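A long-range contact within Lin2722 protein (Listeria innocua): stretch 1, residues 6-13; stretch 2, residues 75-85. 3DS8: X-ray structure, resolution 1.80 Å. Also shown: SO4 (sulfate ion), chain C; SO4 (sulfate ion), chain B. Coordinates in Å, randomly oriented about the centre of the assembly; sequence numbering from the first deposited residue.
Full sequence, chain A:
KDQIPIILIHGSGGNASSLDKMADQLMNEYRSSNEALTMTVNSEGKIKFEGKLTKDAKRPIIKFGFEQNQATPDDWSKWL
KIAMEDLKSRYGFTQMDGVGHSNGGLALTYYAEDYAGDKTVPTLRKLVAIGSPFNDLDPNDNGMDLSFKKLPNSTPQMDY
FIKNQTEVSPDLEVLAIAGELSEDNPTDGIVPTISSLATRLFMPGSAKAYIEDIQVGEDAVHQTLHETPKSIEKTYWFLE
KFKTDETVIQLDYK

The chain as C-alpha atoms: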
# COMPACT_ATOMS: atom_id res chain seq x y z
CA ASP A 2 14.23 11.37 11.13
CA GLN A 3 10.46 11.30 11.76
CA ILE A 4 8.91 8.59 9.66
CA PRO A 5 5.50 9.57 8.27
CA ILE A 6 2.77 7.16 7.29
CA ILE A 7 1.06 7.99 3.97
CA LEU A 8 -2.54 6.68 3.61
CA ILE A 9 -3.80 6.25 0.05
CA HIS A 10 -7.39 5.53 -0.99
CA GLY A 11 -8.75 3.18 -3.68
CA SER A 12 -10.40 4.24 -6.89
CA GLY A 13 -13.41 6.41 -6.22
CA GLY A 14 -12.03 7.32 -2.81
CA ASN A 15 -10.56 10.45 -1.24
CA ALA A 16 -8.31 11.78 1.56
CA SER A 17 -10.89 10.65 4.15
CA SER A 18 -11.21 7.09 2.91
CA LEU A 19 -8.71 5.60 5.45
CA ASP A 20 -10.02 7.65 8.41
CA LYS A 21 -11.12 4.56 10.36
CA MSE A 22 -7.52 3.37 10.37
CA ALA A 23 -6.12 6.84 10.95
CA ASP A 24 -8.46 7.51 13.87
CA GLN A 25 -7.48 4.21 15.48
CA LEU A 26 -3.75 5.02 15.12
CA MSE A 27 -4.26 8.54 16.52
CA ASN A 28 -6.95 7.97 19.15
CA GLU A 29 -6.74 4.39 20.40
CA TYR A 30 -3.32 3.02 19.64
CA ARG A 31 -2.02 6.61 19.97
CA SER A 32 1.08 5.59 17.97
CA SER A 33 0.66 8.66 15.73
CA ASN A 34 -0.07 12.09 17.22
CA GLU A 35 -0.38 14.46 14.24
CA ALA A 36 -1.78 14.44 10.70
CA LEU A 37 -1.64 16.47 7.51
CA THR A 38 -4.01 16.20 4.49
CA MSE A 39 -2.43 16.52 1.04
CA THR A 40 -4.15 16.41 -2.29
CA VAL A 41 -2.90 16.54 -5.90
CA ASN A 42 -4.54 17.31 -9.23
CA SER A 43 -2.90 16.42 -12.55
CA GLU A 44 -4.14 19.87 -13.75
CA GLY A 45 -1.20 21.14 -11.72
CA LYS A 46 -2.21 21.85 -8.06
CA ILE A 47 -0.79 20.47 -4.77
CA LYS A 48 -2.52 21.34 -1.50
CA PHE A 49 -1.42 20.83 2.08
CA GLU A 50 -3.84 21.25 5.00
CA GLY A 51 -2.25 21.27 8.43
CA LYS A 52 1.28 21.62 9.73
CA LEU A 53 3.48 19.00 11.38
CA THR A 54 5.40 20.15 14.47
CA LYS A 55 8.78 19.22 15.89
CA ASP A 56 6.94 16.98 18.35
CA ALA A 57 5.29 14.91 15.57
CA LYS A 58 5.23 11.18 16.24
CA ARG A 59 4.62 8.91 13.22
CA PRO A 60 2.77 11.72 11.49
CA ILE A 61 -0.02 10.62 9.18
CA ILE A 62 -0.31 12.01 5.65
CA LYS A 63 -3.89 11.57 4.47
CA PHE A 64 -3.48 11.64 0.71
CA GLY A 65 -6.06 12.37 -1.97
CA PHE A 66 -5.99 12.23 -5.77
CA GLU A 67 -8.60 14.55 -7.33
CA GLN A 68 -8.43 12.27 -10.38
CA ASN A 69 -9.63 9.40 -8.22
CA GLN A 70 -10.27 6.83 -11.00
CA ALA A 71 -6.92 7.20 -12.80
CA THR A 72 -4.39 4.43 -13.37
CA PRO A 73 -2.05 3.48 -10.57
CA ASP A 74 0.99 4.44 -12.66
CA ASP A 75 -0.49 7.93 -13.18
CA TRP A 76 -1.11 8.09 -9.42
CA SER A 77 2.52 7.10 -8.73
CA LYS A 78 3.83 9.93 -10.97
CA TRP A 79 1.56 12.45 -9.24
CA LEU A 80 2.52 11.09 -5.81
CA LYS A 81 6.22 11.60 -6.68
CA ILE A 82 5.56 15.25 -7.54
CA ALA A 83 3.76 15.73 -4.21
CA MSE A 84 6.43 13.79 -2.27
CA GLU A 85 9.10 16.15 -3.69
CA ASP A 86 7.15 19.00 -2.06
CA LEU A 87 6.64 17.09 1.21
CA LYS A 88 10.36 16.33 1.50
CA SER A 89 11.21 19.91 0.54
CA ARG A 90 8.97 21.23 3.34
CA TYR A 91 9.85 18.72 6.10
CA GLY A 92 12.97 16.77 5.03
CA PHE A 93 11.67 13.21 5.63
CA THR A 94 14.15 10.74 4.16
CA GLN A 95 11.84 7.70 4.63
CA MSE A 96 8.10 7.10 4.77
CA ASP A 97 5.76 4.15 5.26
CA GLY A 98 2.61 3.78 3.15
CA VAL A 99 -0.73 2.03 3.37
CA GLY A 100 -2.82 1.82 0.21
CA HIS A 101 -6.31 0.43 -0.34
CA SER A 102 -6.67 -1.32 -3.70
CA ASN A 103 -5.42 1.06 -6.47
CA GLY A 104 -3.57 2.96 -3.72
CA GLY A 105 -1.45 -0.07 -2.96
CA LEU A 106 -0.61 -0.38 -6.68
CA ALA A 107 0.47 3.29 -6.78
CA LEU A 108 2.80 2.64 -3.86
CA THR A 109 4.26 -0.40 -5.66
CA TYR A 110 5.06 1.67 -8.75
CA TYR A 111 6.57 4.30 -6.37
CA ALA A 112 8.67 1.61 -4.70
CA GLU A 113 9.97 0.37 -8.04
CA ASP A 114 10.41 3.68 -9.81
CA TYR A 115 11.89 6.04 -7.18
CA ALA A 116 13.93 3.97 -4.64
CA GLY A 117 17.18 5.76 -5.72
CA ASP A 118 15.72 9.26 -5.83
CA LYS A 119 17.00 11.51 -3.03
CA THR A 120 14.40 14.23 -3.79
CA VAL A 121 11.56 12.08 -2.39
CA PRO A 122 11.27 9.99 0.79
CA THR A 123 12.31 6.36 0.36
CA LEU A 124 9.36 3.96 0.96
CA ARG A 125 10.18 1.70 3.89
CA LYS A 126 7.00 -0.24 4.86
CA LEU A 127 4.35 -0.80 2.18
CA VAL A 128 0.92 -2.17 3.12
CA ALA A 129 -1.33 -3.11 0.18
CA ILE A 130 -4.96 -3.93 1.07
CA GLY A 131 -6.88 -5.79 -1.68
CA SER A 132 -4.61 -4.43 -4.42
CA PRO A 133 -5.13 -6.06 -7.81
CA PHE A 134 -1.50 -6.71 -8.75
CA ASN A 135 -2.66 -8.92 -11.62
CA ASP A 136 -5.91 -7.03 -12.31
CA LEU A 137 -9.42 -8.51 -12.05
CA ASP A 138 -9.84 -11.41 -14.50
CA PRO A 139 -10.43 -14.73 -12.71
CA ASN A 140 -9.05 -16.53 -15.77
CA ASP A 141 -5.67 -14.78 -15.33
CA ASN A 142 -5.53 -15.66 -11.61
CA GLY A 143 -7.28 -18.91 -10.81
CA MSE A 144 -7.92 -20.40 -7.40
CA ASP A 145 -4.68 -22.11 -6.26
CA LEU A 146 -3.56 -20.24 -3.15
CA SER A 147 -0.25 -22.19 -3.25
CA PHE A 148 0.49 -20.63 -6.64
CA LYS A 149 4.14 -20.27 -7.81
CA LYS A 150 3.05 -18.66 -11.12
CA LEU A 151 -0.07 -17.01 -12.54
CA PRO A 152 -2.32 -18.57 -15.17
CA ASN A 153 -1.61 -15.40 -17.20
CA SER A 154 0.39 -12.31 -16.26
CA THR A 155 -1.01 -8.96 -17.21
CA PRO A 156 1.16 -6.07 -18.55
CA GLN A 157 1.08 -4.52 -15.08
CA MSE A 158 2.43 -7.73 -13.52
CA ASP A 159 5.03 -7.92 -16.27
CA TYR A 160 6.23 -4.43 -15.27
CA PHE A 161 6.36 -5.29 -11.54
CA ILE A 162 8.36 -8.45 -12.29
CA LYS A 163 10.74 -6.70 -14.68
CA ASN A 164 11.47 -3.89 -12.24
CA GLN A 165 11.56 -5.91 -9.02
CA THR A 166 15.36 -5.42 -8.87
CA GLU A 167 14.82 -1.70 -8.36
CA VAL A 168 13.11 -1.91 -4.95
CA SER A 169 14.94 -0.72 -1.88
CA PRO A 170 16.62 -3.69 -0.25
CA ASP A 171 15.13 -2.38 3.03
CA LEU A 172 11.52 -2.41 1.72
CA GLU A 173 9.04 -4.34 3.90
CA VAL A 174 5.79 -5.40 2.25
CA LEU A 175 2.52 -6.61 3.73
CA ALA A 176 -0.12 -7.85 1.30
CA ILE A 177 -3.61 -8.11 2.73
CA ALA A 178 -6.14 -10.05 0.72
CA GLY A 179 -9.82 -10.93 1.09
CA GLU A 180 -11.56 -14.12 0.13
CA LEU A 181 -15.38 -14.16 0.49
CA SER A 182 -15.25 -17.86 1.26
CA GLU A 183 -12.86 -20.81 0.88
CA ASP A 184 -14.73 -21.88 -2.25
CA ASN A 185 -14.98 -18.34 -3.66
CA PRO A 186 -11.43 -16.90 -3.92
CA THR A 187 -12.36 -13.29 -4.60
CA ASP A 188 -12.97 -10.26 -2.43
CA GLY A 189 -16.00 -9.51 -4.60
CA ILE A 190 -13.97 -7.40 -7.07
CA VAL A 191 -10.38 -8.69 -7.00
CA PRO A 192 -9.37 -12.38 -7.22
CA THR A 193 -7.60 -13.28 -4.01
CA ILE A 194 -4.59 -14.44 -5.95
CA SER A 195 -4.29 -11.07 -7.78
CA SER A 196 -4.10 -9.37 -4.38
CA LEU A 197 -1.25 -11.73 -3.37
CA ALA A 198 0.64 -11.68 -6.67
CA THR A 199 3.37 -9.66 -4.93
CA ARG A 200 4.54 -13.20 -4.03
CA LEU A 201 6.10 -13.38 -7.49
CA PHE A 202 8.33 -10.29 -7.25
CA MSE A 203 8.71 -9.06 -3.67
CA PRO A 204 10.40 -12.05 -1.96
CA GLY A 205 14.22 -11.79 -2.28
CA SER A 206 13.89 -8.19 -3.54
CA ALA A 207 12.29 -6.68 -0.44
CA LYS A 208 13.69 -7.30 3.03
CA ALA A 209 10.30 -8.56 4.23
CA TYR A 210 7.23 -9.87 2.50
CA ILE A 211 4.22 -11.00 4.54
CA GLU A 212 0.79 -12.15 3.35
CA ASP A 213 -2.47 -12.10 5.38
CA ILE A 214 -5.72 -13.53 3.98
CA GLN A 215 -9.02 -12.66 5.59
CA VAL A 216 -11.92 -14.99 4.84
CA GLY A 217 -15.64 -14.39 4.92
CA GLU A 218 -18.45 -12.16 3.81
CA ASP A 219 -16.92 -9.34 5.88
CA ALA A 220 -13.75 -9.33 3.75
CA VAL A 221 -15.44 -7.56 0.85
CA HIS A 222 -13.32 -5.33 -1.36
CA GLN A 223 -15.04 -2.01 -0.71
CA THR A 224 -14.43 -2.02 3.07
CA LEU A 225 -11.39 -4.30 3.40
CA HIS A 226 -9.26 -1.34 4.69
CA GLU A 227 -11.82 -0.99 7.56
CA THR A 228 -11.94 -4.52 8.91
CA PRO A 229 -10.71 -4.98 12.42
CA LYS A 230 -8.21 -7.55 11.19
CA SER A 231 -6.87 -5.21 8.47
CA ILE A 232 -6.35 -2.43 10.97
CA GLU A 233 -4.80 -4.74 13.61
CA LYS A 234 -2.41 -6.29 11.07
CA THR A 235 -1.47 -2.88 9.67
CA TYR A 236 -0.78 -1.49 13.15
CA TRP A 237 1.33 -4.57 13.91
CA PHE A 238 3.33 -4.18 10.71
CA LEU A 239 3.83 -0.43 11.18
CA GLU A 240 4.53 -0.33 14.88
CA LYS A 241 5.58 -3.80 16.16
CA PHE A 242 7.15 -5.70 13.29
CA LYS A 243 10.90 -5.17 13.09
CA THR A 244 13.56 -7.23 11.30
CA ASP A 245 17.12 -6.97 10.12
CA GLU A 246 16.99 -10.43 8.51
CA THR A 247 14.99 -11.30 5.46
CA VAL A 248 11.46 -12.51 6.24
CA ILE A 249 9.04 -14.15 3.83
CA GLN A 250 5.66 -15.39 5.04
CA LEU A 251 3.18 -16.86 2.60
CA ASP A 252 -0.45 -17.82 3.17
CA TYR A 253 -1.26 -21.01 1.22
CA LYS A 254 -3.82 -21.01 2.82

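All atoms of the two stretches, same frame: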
# COMPACT_ATOMS: atom_id res chain seq x y z
N ILE A 6 3.56 8.25 7.86
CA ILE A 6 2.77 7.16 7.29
C ILE A 6 1.78 7.77 6.30
O ILE A 6 0.89 8.51 6.71
CB ILE A 6 2.00 6.43 8.38
CG1 ILE A 6 2.96 5.88 9.47
CG2 ILE A 6 1.06 5.37 7.68
CD1 ILE A 6 2.21 5.48 10.75
N ILE A 7 1.98 7.51 5.01
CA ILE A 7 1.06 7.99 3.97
C ILE A 7 -0.09 6.98 3.78
O ILE A 7 0.14 5.78 3.59
CB ILE A 7 1.77 8.31 2.66
CG1 ILE A 7 0.85 9.05 1.70
CG2 ILE A 7 2.25 7.11 1.91
CD1 ILE A 7 1.61 9.83 0.69
N LEU A 8 -1.31 7.48 3.82
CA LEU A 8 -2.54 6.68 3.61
C LEU A 8 -3.14 7.05 2.27
O LEU A 8 -3.48 8.23 2.00
CB LEU A 8 -3.58 6.93 4.70
CG LEU A 8 -3.07 6.67 6.12
CD1 LEU A 8 -4.21 7.01 7.15
CD2 LEU A 8 -2.48 5.25 6.30
N ILE A 9 -3.32 6.04 1.42
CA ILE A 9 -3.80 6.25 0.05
C ILE A 9 -5.05 5.42 -0.22
O ILE A 9 -5.03 4.20 -0.05
CB ILE A 9 -2.74 5.97 -1.02
CG1 ILE A 9 -1.48 6.79 -0.74
CG2 ILE A 9 -3.30 6.30 -2.40
CD1 ILE A 9 -0.41 6.68 -1.79
N HIS A 10 -6.09 6.11 -0.66
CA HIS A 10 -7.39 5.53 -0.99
C HIS A 10 -7.35 4.66 -2.27
O HIS A 10 -6.37 4.68 -3.02
CB HIS A 10 -8.44 6.65 -1.13
CG HIS A 10 -8.11 7.66 -2.19
ND1 HIS A 10 -8.38 7.45 -3.53
CD2 HIS A 10 -7.49 8.87 -2.12
CE1 HIS A 10 -8.00 8.51 -4.22
NE2 HIS A 10 -7.46 9.38 -3.39
N GLY A 11 -8.45 3.94 -2.47
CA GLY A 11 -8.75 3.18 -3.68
C GLY A 11 -9.45 4.06 -4.70
O GLY A 11 -9.76 5.24 -4.44
N SER A 12 -9.72 3.49 -5.86
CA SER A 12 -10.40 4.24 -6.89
C SER A 12 -11.79 4.61 -6.39
O SER A 12 -12.46 3.83 -5.64
CB SER A 12 -10.36 3.51 -8.25
OG SER A 12 -11.37 2.55 -8.36
N GLY A 13 -12.18 5.83 -6.70
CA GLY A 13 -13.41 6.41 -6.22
C GLY A 13 -13.33 7.04 -4.85
O GLY A 13 -14.26 7.73 -4.40
N ASP A 75 -0.28 6.47 -13.23
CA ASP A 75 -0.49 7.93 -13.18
C ASP A 75 -0.48 8.46 -11.73
O ASP A 75 0.18 9.50 -11.42
CB ASP A 75 -1.77 8.34 -13.86
CG ASP A 75 -1.62 8.36 -15.39
OD1 ASP A 75 -0.49 8.39 -15.90
OD2 ASP A 75 -2.61 8.34 -16.07
N TRP A 76 -1.15 7.74 -10.85
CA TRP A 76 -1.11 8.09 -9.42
C TRP A 76 0.34 8.14 -8.89
O TRP A 76 0.71 9.07 -8.17
CB TRP A 76 -1.94 7.10 -8.60
CG TRP A 76 -3.39 7.38 -8.60
CD1 TRP A 76 -4.09 8.23 -9.38
CD2 TRP A 76 -4.34 6.75 -7.74
NE1 TRP A 76 -5.45 8.18 -9.07
CE2 TRP A 76 -5.61 7.27 -8.05
CE3 TRP A 76 -4.21 5.82 -6.70
CZ2 TRP A 76 -6.78 6.86 -7.39
CZ3 TRP A 76 -5.37 5.42 -6.02
CH2 TRP A 76 -6.63 5.93 -6.39
N SER A 77 1.13 7.13 -9.20
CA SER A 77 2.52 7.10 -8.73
C SER A 77 3.32 8.32 -9.17
O SER A 77 4.09 8.87 -8.39
CB SER A 77 3.18 5.84 -9.21
OG SER A 77 4.52 5.76 -8.77
N LYS A 78 3.18 8.71 -10.45
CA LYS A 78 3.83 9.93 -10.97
C LYS A 78 3.39 11.18 -10.24
O LYS A 78 4.21 12.02 -9.89
CB LYS A 78 3.54 10.09 -12.46
CG LYS A 78 4.16 9.02 -13.32
CD LYS A 78 3.88 9.29 -14.80
CE LYS A 78 3.91 8.02 -15.61
NZ LYS A 78 5.15 7.21 -15.34
N TRP A 79 2.09 11.30 -9.97
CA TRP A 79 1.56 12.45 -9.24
C TRP A 79 1.98 12.45 -7.76
O TRP A 79 2.29 13.50 -7.18
CB TRP A 79 0.05 12.54 -9.37
CG TRP A 79 -0.40 12.64 -10.77
CD1 TRP A 79 0.28 13.16 -11.83
CD2 TRP A 79 -1.66 12.20 -11.28
NE1 TRP A 79 -0.47 13.03 -13.00
CE2 TRP A 79 -1.67 12.45 -12.67
CE3 TRP A 79 -2.77 11.61 -10.70
CZ2 TRP A 79 -2.78 12.14 -13.48
CZ3 TRP A 79 -3.86 11.28 -11.51
CH2 TRP A 79 -3.87 11.58 -12.86
N LEU A 80 2.01 11.26 -7.17
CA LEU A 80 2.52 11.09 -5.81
C LEU A 80 3.97 11.56 -5.70
O LEU A 80 4.31 12.27 -4.76
CB LEU A 80 2.38 9.64 -5.38
CG LEU A 80 2.88 9.23 -3.99
CD1 LEU A 80 2.09 10.00 -2.94
CD2 LEU A 80 2.72 7.73 -3.82
N LYS A 81 4.82 11.15 -6.65
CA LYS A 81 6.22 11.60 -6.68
C LYS A 81 6.33 13.12 -6.65
O LYS A 81 7.10 13.69 -5.90
CB LYS A 81 6.95 11.06 -7.93
CG LYS A 81 8.20 11.86 -8.44
CD LYS A 81 9.41 11.37 -7.80
CE LYS A 81 10.70 11.85 -8.50
NZ LYS A 81 10.66 13.00 -9.47
N ILE A 82 5.53 13.79 -7.46
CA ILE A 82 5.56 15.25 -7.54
C ILE A 82 5.22 15.85 -6.16
O ILE A 82 5.90 16.75 -5.68
CB ILE A 82 4.61 15.78 -8.63
CG1 ILE A 82 5.13 15.35 -10.03
CG2 ILE A 82 4.45 17.30 -8.54
CD1 ILE A 82 4.10 15.54 -11.16
N ALA A 83 4.19 15.30 -5.55
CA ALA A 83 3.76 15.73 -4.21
C ALA A 83 4.78 15.37 -3.12
O ALA A 83 5.01 16.17 -2.18
CB ALA A 83 2.40 15.14 -3.91
N MSE A 84 5.37 14.20 -3.22
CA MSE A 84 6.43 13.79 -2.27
C MSE A 84 7.69 14.65 -2.37
O MSE A 84 8.34 14.87 -1.34
CB MSE A 84 6.80 12.33 -2.43
CG MSE A 84 5.69 11.38 -2.06
SE MSE A 84 5.02 11.65 -0.18
CE MSE A 84 3.48 12.88 -0.54
N GLU A 85 7.99 15.18 -3.57
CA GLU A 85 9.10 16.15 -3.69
C GLU A 85 8.79 17.38 -2.84
O GLU A 85 9.66 17.90 -2.14
CB GLU A 85 9.38 16.56 -5.15
CG GLU A 85 9.95 15.45 -5.97
CD GLU A 85 9.98 15.77 -7.48
OE1 GLU A 85 9.06 16.45 -8.00
OE2 GLU A 85 10.91 15.30 -8.16
S SO4 C . -11.90 3.65 -0.89
O1 SO4 C . -10.65 3.69 -0.41
O2 SO4 C . -12.58 2.33 -0.71
O3 SO4 C . -12.75 4.64 -0.19
O4 SO4 C . -11.90 3.93 -2.36
S SO4 B . -9.62 -0.29 -7.13
O1 SO4 B . -8.68 -1.39 -7.39
O2 SO4 B . -10.74 -0.73 -6.33
O3 SO4 B . -8.97 0.80 -6.39
O4 SO4 B . -10.12 0.19 -8.46

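Stretch 1 opens as a β-strand, residues 6-9, and then leaves the sheet as a loop; stretch 2 is helical throughout, part of a longer helix. The strand and helix axes run at 145° between their N-to-C directions, closer to antiparallel than to perpendicular, and approach to 12.8 Å. That spacing is too wide for backbone contact, and the register agrees: the CA atoms of Ile7 and Met84 lie 10.1 Å apart, those of Ile9 and Leu80 9.9 Å. Side chains fill the gap between strand and helix; the two stretches together bury 283 Å², and no hydrogen bond crosses between them. The opposed directions explain the order of partners: as stretch 1 advances, its contacts step back along the helix from Met84 to Leu80 to Trp76. These three are spaced four residues apart, about one helical turn each, and so lie along one side of the helix. The backbone bonds Met84 N to Leu80 O and Leu80 N to Trp76 O, both 2.7 Å, tie these successive turns together.

In the strand, alternation decides which residues take part. Ile6 and Leu8 are buried but out of reach of the helix. Ile7 and Ile9 point their CA-to-CB bonds toward it. Ile7, with chi1 and chi2 both t, extends CD1 to 3.7 Å from Leu80 CD1 and 3.8 Å from Met84 CE. Met84 is a selenomethionine; its CA-to-CB bond is sideways, but the end of its side chain comes nearer, which brings the terminal methyl to Ile7. These are van der Waals contacts between apolar groups in a buried setting.

Ile9 bridges the next turn. Its CD1 lies 3.9 Å from Leu80 CD2, while its CG2 is 4.3 Å from Trp76 CZ3, a looser approach oblique to the indole. Leu80 thus meets both isoleucines, with a different methyl closest to each.

At His10 the chain enters the loop and Trp76 becomes the sole partner. This tryptophan has the largest area covered by the other stretch, 88 Å². His10 O sits 3.2 Å from Trp76 CZ3, at the ring edge and near its plane, where the slightly positive C-H groups suit a carbonyl oxygen. The side chains also meet, His10 CE1 lying 3.6 Å from Trp76 CH2; the His10 ring and the six-membered ring of Trp76 have centroids 5.0 Å apart and planes at 73°, an oblique pairing. The imidazole is held within its own stretch by a nearly linear hydrogen bond, His10 ND1 to Gly11 O, 2.8 Å at 171°.

Gly11 O also approaches the tryptophan edge, 3.8 Å from Trp76 CH2. Gly11 N donates to O1 of the chain C sulfate at 3.0 Å. Ser12 N is 4.0 Å from Trp76 CH2, but its hydrogen bond goes to O3 of the chain B sulfate, at 2.8 Å. By Gly13 the contact has ended.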